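Local coordinates for centrosomal protein 120 (Oreochromis niloticus, PDB 6EWH) that probably acts in centriole function and cilium formation as a centrosomal protein, the chain here being its second C2 domain (C2B), at residues Q16-A24 with V91-L100; L53-F62 with S73-F84. The protein carries 1 engineered substitution. All coordinates share one frame; numbering follows the deposited sequence.

In the fold
After the edge strand 10-13 the chain lays down strand 18-21 of contact 1, whose partner is strand 87-95; 66 residues separate the two segments, 16-24 and 91-100. Inside that large loop the chain passes through strand 29-41 and then makes contact 2, whose segments are only ten residues apart: they lie at the open end of the hairpin of strands 60-66 and 69-72. Contact 2 is therefore nested within contact 1, and the two do not cross. Their centres are 35 Å apart, on opposite sides of the chain's centre, and nearest atoms stay about 13 Å apart. Contact 1 adds a parallel strand to the six-stranded mixed sheet; contact 2 extends the edge of the four-stranded antiparallel sheet.

Contact 1 of 2, residues Q16-A24 with V91-L100; sequences QGYHQVGPA and VRIRSSKQIL
Tyr18 opens the pairing of strand 18-21 with strand 91-95, a parallel neighbour in the mixed sheet of this C2 domain; the two short axes run 32° apart. Its CB packs on Arg92 CB, and its ring lies alongside the aliphatic part of Arg94, pointing the same way, with Tyr18 CE1 3.6 Å from Arg94 CD. Ring and guanidinium planes differ by 27°, but the contact is to the methylenes, so this is not a cation-pi stack. The charged end of Arg92 turns elsewhere, to a salt bridge with Glu181.

At His19 one carbonyl is gripped twice. Arg92 O accepts from His19 N (2.8 Å) and, in the imidazole plane, from His19 ND1 (3.2 Å), the donors arriving from opposite faces of the carbonyl plane. The ND1 bond fixes the turn of the ring, whose CE1 lies beside Val91 CB, while His19 O takes the amide of Arg94.

Gln20 shares a sheet face with Arg94. Its OE1 accepts from Arg94 NH1 at 2.9 Å, within the guanidinium plane, and its NE2 donates to Gly22 O and Cys27 O. With CG anti to the backbone N (chi1 -172°) and the chain extended to NE, Arg94 reaches across the strand to both Gln20 and the turn beyond it.

Val21 N closes the backbone ladder on Arg94 O, and Val21 CG2 meets Ile93 CG2 at 3.6 Å on the buried side. Ser95 OG donates to Val21 O at 2.7 Å, approaching from above the carbonyl plane. At the turn, Gly22 CA lies 3.8 Å from Ile99 CG2 of the helix N-capped by Ser96. Finally, the same Arg94 NH1 that serves Gln20 donates at 3.0 Å to a lone pair of Ala24 O.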
loop_
_atom_site.group_PDB
_atom_site.type_symbol
_atom_site.label_atom_id
_atom_site.label_comp_id
_atom_site.label_asym_id
_atom_site.label_seq_id
_atom_site.Cartn_x
_atom_site.Cartn_y
_atom_site.Cartn_z
ATOM N N GLN A 16 -0.152 -19.534 13.988
ATOM C CA GLN A 16 -1.546 -19.183 13.750
ATOM C C GLN A 16 -1.758 -18.376 12.478
ATOM O O GLN A 16 -2.855 -18.415 11.906
ATOM C CB GLN A 16 -2.098 -18.403 14.943
ATOM C CG GLN A 16 -2.108 -19.184 16.246
ATOM C CD GLN A 16 -3.002 -20.406 16.185
ATOM O OE1 GLN A 16 -3.937 -20.470 15.385
ATOM N NE2 GLN A 16 -2.717 -21.388 17.032
ATOM N N GLY A 17 -0.748 -17.648 12.019
ATOM C CA GLY A 17 -0.936 -16.827 10.837
ATOM C C GLY A 17 -1.771 -15.591 11.089
ATOM O O GLY A 17 -2.601 -15.224 10.247
ATOM N N TYR A 18 -1.597 -14.961 12.248
ATOM C CA TYR A 18 -2.123 -13.626 12.503
ATOM C C TYR A 18 -1.116 -12.847 13.339
ATOM O O TYR A 18 -0.164 -13.406 13.889
ATOM C CB TYR A 18 -3.519 -13.649 13.147
ATOM C CG TYR A 18 -3.599 -14.321 14.507
ATOM C CD1 TYR A 18 -3.048 -13.724 15.634
ATOM C CD2 TYR A 18 -4.266 -15.522 14.662
ATOM C CE1 TYR A 18 -3.129 -14.328 16.875
ATOM C CE2 TYR A 18 -4.361 -16.128 15.904
ATOM C CZ TYR A 18 -3.788 -15.526 17.000
ATOM O OH TYR A 18 -3.873 -16.124 18.234
ATOM N N HIS A 19 -1.342 -11.541 13.444
ATOM C CA HIS A 19 -0.496 -10.654 14.234
ATOM C C HIS A 19 -1.263 -10.201 15.469
ATOM O O HIS A 19 -2.384 -9.700 15.355
ATOM C CB HIS A 19 -0.106 -9.432 13.397
ATOM C CG HIS A 19 0.615 -9.775 12.130
ATOM N ND1 HIS A 19 -0.024 -10.310 11.031
ATOM C CD2 HIS A 19 1.922 -9.671 11.792
ATOM C CE1 HIS A 19 0.859 -10.519 10.069
ATOM N NE2 HIS A 19 2.046 -10.138 10.506
ATOM N N GLN A 20 -0.666 -10.381 16.651
ATOM C CA GLN A 20 -1.271 -9.908 17.892
ATOM C C GLN A 20 -0.840 -8.472 18.161
ATOM O O GLN A 20 0.356 -8.163 18.143
ATOM C CB GLN A 20 -0.851 -10.796 19.067
ATOM C CG GLN A 20 -1.361 -10.309 20.434
ATOM C CD GLN A 20 -2.852 -10.541 20.632
ATOM O OE1 GLN A 20 -3.384 -11.600 20.295
ATOM N NE2 GLN A 20 -3.538 -9.536 21.171
ATOM N N VAL A 21 -1.815 -7.596 18.406
ATOM C CA VAL A 21 -1.571 -6.203 18.772
ATOM C C VAL A 21 -2.262 -5.938 20.102
ATOM O O VAL A 21 -3.495 -6.003 20.198
ATOM C CB VAL A 21 -2.057 -5.222 17.692
ATOM C CG1 VAL A 21 -1.782 -3.780 18.134
ATOM C CG2 VAL A 21 -1.380 -5.516 16.364
ATOM N N GLY A 22 -1.472 -5.647 21.128
ATOM C CA GLY A 22 -1.998 -5.459 22.457
ATOM C C GLY A 22 -1.918 -6.741 23.258
ATOM O O GLY A 22 -1.657 -7.820 22.716
ATOM N N PRO A 23 -2.135 -6.647 24.570
ATOM C CA PRO A 23 -2.052 -7.847 25.415
ATOM C C PRO A 23 -3.065 -8.894 24.978
ATOM O O PRO A 23 -4.245 -8.596 24.764
ATOM C CB PRO A 23 -2.341 -7.317 26.825
ATOM C CG PRO A 23 -3.058 -6.023 26.616
ATOM C CD PRO A 23 -2.528 -5.449 25.329
ATOM N N ALA A 24 -2.587 -10.135 24.838
ATOM C CA ALA A 24 -3.387 -11.193 24.232
ATOM C C ALA A 24 -4.619 -11.561 25.049
ATOM O O ALA A 24 -5.574 -12.116 24.492
ATOM C CB ALA A 24 -2.523 -12.433 23.974
ATOM N N VAL A 91 -3.534 -8.813 5.862
ATOM C CA VAL A 91 -3.018 -9.486 7.048
ATOM C C VAL A 91 -4.122 -9.563 8.088
ATOM O O VAL A 91 -4.992 -8.693 8.175
ATOM C CB VAL A 91 -1.767 -8.784 7.627
ATOM C CG1 VAL A 91 -0.597 -8.912 6.656
ATOM C CG2 VAL A 91 -2.064 -7.307 7.946
ATOM N N ARG A 92 -4.074 -10.616 8.897
ATOM C CA ARG A 92 -5.015 -10.783 9.990
ATOM C C ARG A 92 -4.394 -10.277 11.284
ATOM O O ARG A 92 -3.215 -10.525 11.563
ATOM C CB ARG A 92 -5.406 -12.255 10.154
ATOM C CG ARG A 92 -6.171 -12.810 8.968
ATOM C CD ARG A 92 -6.423 -14.316 9.161
ATOM N NE ARG A 92 -7.497 -14.557 10.122
ATOM C CZ ARG A 92 -7.541 -15.587 10.959
ATOM N NH1 ARG A 92 -6.550 -16.467 10.984
ATOM N NH2 ARG A 92 -8.574 -15.724 11.776
ATOM N N ILE A 93 -5.197 -9.570 12.075
ATOM C CA ILE A 93 -4.732 -8.957 13.312
ATOM C C ILE A 93 -5.685 -9.359 14.430
ATOM O O ILE A 93 -6.909 -9.245 14.284
ATOM C CB ILE A 93 -4.650 -7.423 13.186
ATOM C CG1 ILE A 93 -3.654 -7.021 12.104
ATOM C CG2 ILE A 93 -4.239 -6.795 14.516
ATOM C CD1 ILE A 93 -3.760 -5.571 11.684
ATOM N N ARG A 94 -5.131 -9.847 15.534
ATOM C CA ARG A 94 -5.908 -10.117 16.735
ATOM C C ARG A 94 -5.625 -8.981 17.712
ATOM O O ARG A 94 -4.470 -8.751 18.079
ATOM C CB ARG A 94 -5.521 -11.477 17.317
ATOM C CG ARG A 94 -6.405 -11.972 18.471
ATOM C CD ARG A 94 -6.001 -13.391 18.847
ATOM N NE ARG A 94 -6.817 -13.952 19.921
ATOM C CZ ARG A 94 -6.584 -13.762 21.218
ATOM N NH1 ARG A 94 -5.559 -13.020 21.621
ATOM N NH2 ARG A 94 -7.384 -14.323 22.119
ATOM N N SER A 95 -6.661 -8.237 18.082
ATOM C CA SER A 95 -6.464 -7.022 18.874
ATOM C C SER A 95 -7.803 -6.608 19.469
ATOM O O SER A 95 -8.756 -7.391 19.506
ATOM C CB SER A 95 -5.869 -5.906 18.000
ATOM O OG SER A 95 -5.411 -4.806 18.779
ATOM N N SER A 96 -7.874 -5.374 19.964
ATOM C CA SER A 96 -9.149 -4.746 20.257
ATOM C C SER A 96 -9.284 -3.501 19.396
ATOM O O SER A 96 -8.289 -2.945 18.918
ATOM C CB SER A 96 -9.280 -4.376 21.742
ATOM O OG SER A 96 -8.540 -3.201 22.039
ATOM N N LYS A 97 -10.534 -3.076 19.203
ATOM C CA LYS A 97 -10.818 -1.873 18.428
ATOM C C LYS A 97 -9.919 -0.722 18.850
ATOM O O LYS A 97 -9.220 -0.120 18.026
ATOM C CB LYS A 97 -12.276 -1.471 18.644
ATOM C CG LYS A 97 -13.207 -1.762 17.517
ATOM C CD LYS A 97 -14.405 -0.824 17.567
ATOM C CE LYS A 97 -14.984 -0.729 18.961
ATOM N NZ LYS A 97 -16.426 -0.375 18.919
ATOM N N GLN A 98 -9.933 -0.400 20.143
ATOM C CA GLN A 98 -9.214 0.780 20.607
ATOM C C GLN A 98 -7.715 0.624 20.435
ATOM O O GLN A 98 -7.035 1.571 20.025
ATOM C CB GLN A 98 -9.535 1.042 22.074
ATOM C CG GLN A 98 -10.913 1.576 22.304
ATOM C CD GLN A 98 -11.251 1.665 23.774
ATOM O OE1 GLN A 98 -11.185 0.666 24.498
ATOM N NE2 GLN A 98 -11.611 2.861 24.233
ATOM N N ILE A 99 -7.177 -0.543 20.783
ATOM C CA ILE A 99 -5.732 -0.725 20.737
ATOM C C ILE A 99 -5.236 -0.732 19.298
ATOM O O ILE A 99 -4.202 -0.127 18.978
ATOM C CB ILE A 99 -5.324 -1.982 21.526
ATOM C CG1 ILE A 99 -5.506 -1.731 23.023
ATOM C CG2 ILE A 99 -3.877 -2.330 21.267
ATOM C CD1 ILE A 99 -4.652 -0.602 23.539
ATOM N N LEU A 100 -5.973 -1.388 18.400
ATOM C CA LEU A 100 -5.551 -1.431 17.008
ATOM C C LEU A 100 -5.652 -0.058 16.357
ATOM O O LEU A 100 -4.756 0.348 15.607
ATOM C CB LEU A 100 -6.388 -2.469 16.258
ATOM C CG LEU A 100 -6.031 -2.684 14.786
ATOM C CD1 LEU A 100 -4.532 -2.914 14.634
ATOM C CD2 LEU A 100 -6.818 -3.867 14.216
#

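Contact 2 of 2, residues L53-F62 with S73-F84; sequences LSAEGSEFFF and SEPFHNLLSPDF
Phe60 and Phe76 form a single antiparallel hydrogen-bonded pair, with Phe60 N 2.8 Å from Phe76 O and a matching return bond, and the tight half of the contact is built round them. Phe60 CB sits over one face of the Phe76 ring, 4.1 Å from its centroid, while Phe84 CD2 covers the opposite face. Leu79 CD1 lies over one face of the Phe60 ring, 3.9 Å from its centroid, a second CH-pi contact. Phe62, Phe76 and Phe84 form an aromatic cluster, in which the Phe62 edge meets the Phe84 face in a T-shaped stack, planes at 73° and Phe62 CE2 3.5 Å from Phe84 CE2. Ser73 locks the next step of the backbone, accepting from Phe62 N through OG (2.8 Å) and donating its own amide to Phe62 O.

The solvent side is looser and more polar. Pro75 lies alongside the extended Glu59 chain. A chi1 of 171°, which sets the His77 ring opposite its own backbone N, carries it to the 55-58 loop, where ND1 donates almost straight (172°) to Ser58 O at 2.9 Å, in both the ring and carbonyl planes. A water bridges Leu53 O and His77 O.

Phe60 and Phe62 touch Leu114 of strand 110-116, and Leu79 and Leu53 both pack on Val47 in the loop before helix 50-54.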
loop_
_atom_site.group_PDB
_atom_site.type_symbol
_atom_site.label_atom_id
_atom_site.label_comp_id
_atom_site.label_asym_id
_atom_site.label_seq_id
_atom_site.Cartn_x
_atom_site.Cartn_y
_atom_site.Cartn_z
ATOM N N LEU A 53 11.703 0.743 -21.948
ATOM C CA LEU A 53 10.347 0.217 -22.070
ATOM C C LEU A 53 10.268 -0.884 -23.119
ATOM O O LEU A 53 9.456 -1.809 -22.991
ATOM C CB LEU A 53 9.381 1.341 -22.436
ATOM C CG LEU A 53 9.458 2.635 -21.634
ATOM C CD1 LEU A 53 8.464 3.654 -22.184
ATOM C CD2 LEU A 53 9.205 2.356 -20.167
ATOM N N SER A 54 11.102 -0.802 -24.159
ATOM C CA SER A 54 11.074 -1.766 -25.253
ATOM C C SER A 54 11.763 -3.082 -24.912
ATOM O O SER A 54 11.464 -4.102 -25.544
ATOM C CB SER A 54 11.730 -1.160 -26.495
ATOM O OG SER A 54 11.857 -2.126 -27.521
ATOM N N ALA A 55 12.686 -3.085 -23.954
ATOM C CA ALA A 55 13.321 -4.328 -23.545
ATOM C C ALA A 55 12.320 -5.200 -22.797
ATOM O O ALA A 55 11.399 -4.706 -22.143
ATOM C CB ALA A 55 14.528 -4.037 -22.653
ATOM N N GLU A 56 12.493 -6.518 -22.913
ATOM C CA GLU A 56 11.610 -7.430 -22.197
ATOM C C GLU A 56 12.030 -7.632 -20.747
ATOM O O GLU A 56 11.198 -8.034 -19.923
ATOM C CB GLU A 56 11.495 -8.766 -22.932
ATOM C CG GLU A 56 11.153 -8.636 -24.415
ATOM C CD GLU A 56 9.747 -8.110 -24.684
ATOM O OE1 GLU A 56 9.391 -7.015 -24.196
ATOM O OE2 GLU A 56 8.993 -8.799 -25.404
ATOM N N GLY A 57 13.289 -7.339 -20.415
ATOM C CA GLY A 57 13.719 -7.285 -19.033
ATOM C C GLY A 57 12.925 -6.255 -18.258
ATOM O O GLY A 57 12.920 -6.254 -17.024
ATOM N N SER A 58 12.253 -5.364 -18.988
ATOM C CA SER A 58 11.267 -4.471 -18.399
ATOM C C SER A 58 10.086 -5.292 -17.895
ATOM O O SER A 58 9.136 -5.582 -18.633
ATOM C CB SER A 58 10.816 -3.408 -19.401
ATOM O OG SER A 58 10.017 -3.980 -20.420
ATOM N N GLU A 59 10.173 -5.698 -16.635
ATOM C CA GLU A 59 9.093 -6.365 -15.923
ATOM C C GLU A 59 8.923 -5.604 -14.616
ATOM O O GLU A 59 9.874 -5.484 -13.843
ATOM C CB GLU A 59 9.478 -7.820 -15.667
ATOM C CG GLU A 59 8.541 -8.581 -14.781
ATOM C CD GLU A 59 8.715 -10.085 -14.921
ATOM O OE1 GLU A 59 8.385 -10.620 -16.001
ATOM O OE2 GLU A 59 9.187 -10.729 -13.960
ATOM N N PHE A 60 7.733 -5.060 -14.390
ATOM C CA PHE A 60 7.514 -4.098 -13.320
ATOM C C PHE A 60 6.526 -4.676 -12.318
ATOM O O PHE A 60 5.672 -5.495 -12.664
ATOM C CB PHE A 60 6.993 -2.762 -13.885
ATOM C CG PHE A 60 7.850 -2.206 -14.990
ATOM C CD1 PHE A 60 8.919 -1.365 -14.698
ATOM C CD2 PHE A 60 7.597 -2.527 -16.313
ATOM C CE1 PHE A 60 9.718 -0.853 -15.716
ATOM C CE2 PHE A 60 8.399 -2.017 -17.334
ATOM C CZ PHE A 60 9.455 -1.177 -17.027
ATOM N N PHE A 61 6.661 -4.266 -11.058
ATOM C CA PHE A 61 5.771 -4.755 -10.017
ATOM C C PHE A 61 5.806 -3.755 -8.872
ATOM O O PHE A 61 6.678 -2.882 -8.810
ATOM C CB PHE A 61 6.186 -6.149 -9.521
ATOM C CG PHE A 61 7.570 -6.194 -8.926
ATOM C CD1 PHE A 61 8.680 -6.369 -9.742
ATOM C CD2 PHE A 61 7.754 -6.051 -7.558
ATOM C CE1 PHE A 61 9.962 -6.396 -9.201
ATOM C CE2 PHE A 61 9.033 -6.077 -7.008
ATOM C CZ PHE A 61 10.134 -6.246 -7.834
ATOM N N PHE A 62 4.844 -3.881 -7.972
ATOM C CA PHE A 62 4.814 -3.042 -6.779
ATOM C C PHE A 62 5.306 -3.809 -5.564
ATOM O O PHE A 62 5.055 -5.011 -5.417
ATOM C CB PHE A 62 3.413 -2.474 -6.533
ATOM C CG PHE A 62 2.918 -1.648 -7.681
ATOM C CD1 PHE A 62 3.367 -0.346 -7.858
ATOM C CD2 PHE A 62 2.050 -2.195 -8.614
ATOM C CE1 PHE A 62 2.938 0.406 -8.945
ATOM C CE2 PHE A 62 1.616 -1.451 -9.697
ATOM C CZ PHE A 62 2.058 -0.148 -9.864
ATOM N N SER A 73 3.634 -7.428 -5.919
ATOM C CA SER A 73 2.478 -7.648 -6.773
ATOM C C SER A 73 2.858 -8.407 -8.045
ATOM O O SER A 73 4.031 -8.661 -8.334
ATOM C CB SER A 73 1.822 -6.315 -7.122
ATOM O OG SER A 73 2.595 -5.606 -8.088
ATOM N N GLU A 74 1.831 -8.746 -8.820
ATOM C CA GLU A 74 2.015 -9.537 -10.035
ATOM C C GLU A 74 2.760 -8.724 -11.085
ATOM O O GLU A 74 2.346 -7.609 -11.410
ATOM C CB GLU A 74 0.647 -9.939 -10.567
ATOM C CG GLU A 74 0.682 -10.683 -11.886
ATOM C CD GLU A 74 0.715 -12.185 -11.696
ATOM O OE1 GLU A 74 1.124 -12.642 -10.609
ATOM O OE2 GLU A 74 0.309 -12.906 -12.633
ATOM N N PRO A 75 3.845 -9.242 -11.645
ATOM C CA PRO A 75 4.622 -8.451 -12.605
ATOM C C PRO A 75 3.818 -8.102 -13.854
ATOM O O PRO A 75 2.941 -8.854 -14.283
ATOM C CB PRO A 75 5.795 -9.374 -12.941
ATOM C CG PRO A 75 5.935 -10.246 -11.731
ATOM C CD PRO A 75 4.539 -10.476 -11.240
ATOM N N PHE A 76 4.114 -6.932 -14.417
ATOM C CA PHE A 76 3.503 -6.482 -15.664
ATOM C C PHE A 76 4.549 -5.823 -16.555
ATOM O O PHE A 76 5.574 -5.321 -16.086
ATOM C CB PHE A 76 2.288 -5.563 -15.420
ATOM C CG PHE A 76 2.619 -4.267 -14.715
ATOM C CD1 PHE A 76 2.796 -4.233 -13.344
ATOM C CD2 PHE A 76 2.717 -3.085 -15.428
ATOM C CE1 PHE A 76 3.090 -3.040 -12.700
ATOM C CE2 PHE A 76 3.008 -1.887 -14.786
ATOM C CZ PHE A 76 3.189 -1.868 -13.426
ATOM N N HIS A 77 4.275 -5.817 -17.864
ATOM C CA HIS A 77 5.233 -5.309 -18.836
ATOM C C HIS A 77 4.860 -3.947 -19.399
ATOM O O HIS A 77 5.749 -3.152 -19.710
ATOM C CB HIS A 77 5.387 -6.310 -19.990
ATOM C CG HIS A 77 6.181 -5.791 -21.150
ATOM N ND1 HIS A 77 7.487 -5.364 -21.032
ATOM C CD2 HIS A 77 5.856 -5.645 -22.457
ATOM C CE1 HIS A 77 7.928 -4.970 -22.214
ATOM N NE2 HIS A 77 6.958 -5.130 -23.096
ATOM N N ASN A 78 3.568 -3.652 -19.516
ATOM C CA ASN A 78 3.098 -2.465 -20.230
ATOM C C ASN A 78 3.112 -1.268 -19.283
ATOM O O ASN A 78 2.115 -0.918 -18.653
ATOM C CB ASN A 78 1.703 -2.713 -20.787
ATOM C CG ASN A 78 1.327 -1.725 -21.870
ATOM O OD1 ASN A 78 1.832 -0.605 -21.901
ATOM N ND2 ASN A 78 0.431 -2.137 -22.767
ATOM N N LEU A 79 4.271 -0.625 -19.194
ATOM C CA LEU A 79 4.396 0.533 -18.309
ATOM C C LEU A 79 3.655 1.748 -18.856
ATOM O O LEU A 79 3.048 2.513 -18.093
ATOM C CB LEU A 79 5.868 0.855 -18.081
ATOM C CG LEU A 79 6.116 1.763 -16.879
ATOM C CD1 LEU A 79 5.846 0.990 -15.592
ATOM C CD2 LEU A 79 7.524 2.279 -16.905
ATOM N N LEU A 80 3.708 1.954 -20.175
ATOM C CA LEU A 80 3.032 3.093 -20.782
ATOM C C LEU A 80 1.514 2.962 -20.722
ATOM O O LEU A 80 0.810 3.970 -20.611
ATOM C CB LEU A 80 3.508 3.259 -22.230
ATOM C CG LEU A 80 2.928 4.405 -23.060
ATOM C CD1 LEU A 80 3.166 5.732 -22.362
ATOM C CD2 LEU A 80 3.534 4.424 -24.463
ATOM N N SER A 81 0.988 1.741 -20.780
ATOM C CA SER A 81 -0.452 1.509 -20.717
ATOM C C SER A 81 -0.695 0.356 -19.751
ATOM O O SER A 81 -0.906 -0.790 -20.171
ATOM C CB SER A 81 -1.041 1.238 -22.106
ATOM O OG SER A 81 -2.450 1.369 -22.058
ATOM N N PRO A 82 -0.676 0.634 -18.443
ATOM C CA PRO A 82 -0.638 -0.445 -17.446
ATOM C C PRO A 82 -1.781 -1.423 -17.606
ATOM O O PRO A 82 -2.935 -1.041 -17.800
ATOM C CB PRO A 82 -0.730 0.308 -16.116
ATOM C CG PRO A 82 -0.077 1.613 -16.412
ATOM C CD PRO A 82 -0.537 1.960 -17.816
ATOM N N ASP A 83 -1.441 -2.705 -17.502
ATOM C CA ASP A 83 -2.418 -3.765 -17.678
ATOM C C ASP A 83 -2.485 -4.710 -16.490
ATOM O O ASP A 83 -3.164 -5.738 -16.579
ATOM C CB ASP A 83 -2.150 -4.542 -18.971
ATOM C CG ASP A 83 -0.732 -5.074 -19.054
ATOM O OD1 ASP A 83 0.069 -4.831 -18.127
ATOM O OD2 ASP A 83 -0.410 -5.735 -20.064
ATOM N N PHE A 84 -1.814 -4.397 -15.382
ATOM C CA PHE A 84 -1.975 -5.230 -14.201
ATOM C C PHE A 84 -3.418 -5.184 -13.707
ATOM O O PHE A 84 -4.143 -4.205 -13.917
ATOM C CB PHE A 84 -0.986 -4.829 -13.083
ATOM C CG PHE A 84 -1.186 -3.439 -12.514
ATOM C CD1 PHE A 84 -2.053 -3.241 -11.448
ATOM C CD2 PHE A 84 -0.430 -2.359 -12.978
ATOM C CE1 PHE A 84 -2.212 -1.976 -10.875
ATOM C CE2 PHE A 84 -0.598 -1.079 -12.417
ATOM C CZ PHE A 84 -1.482 -0.893 -11.370
HETATM O O HOH W 1 6.969 -1.221 -21.183
#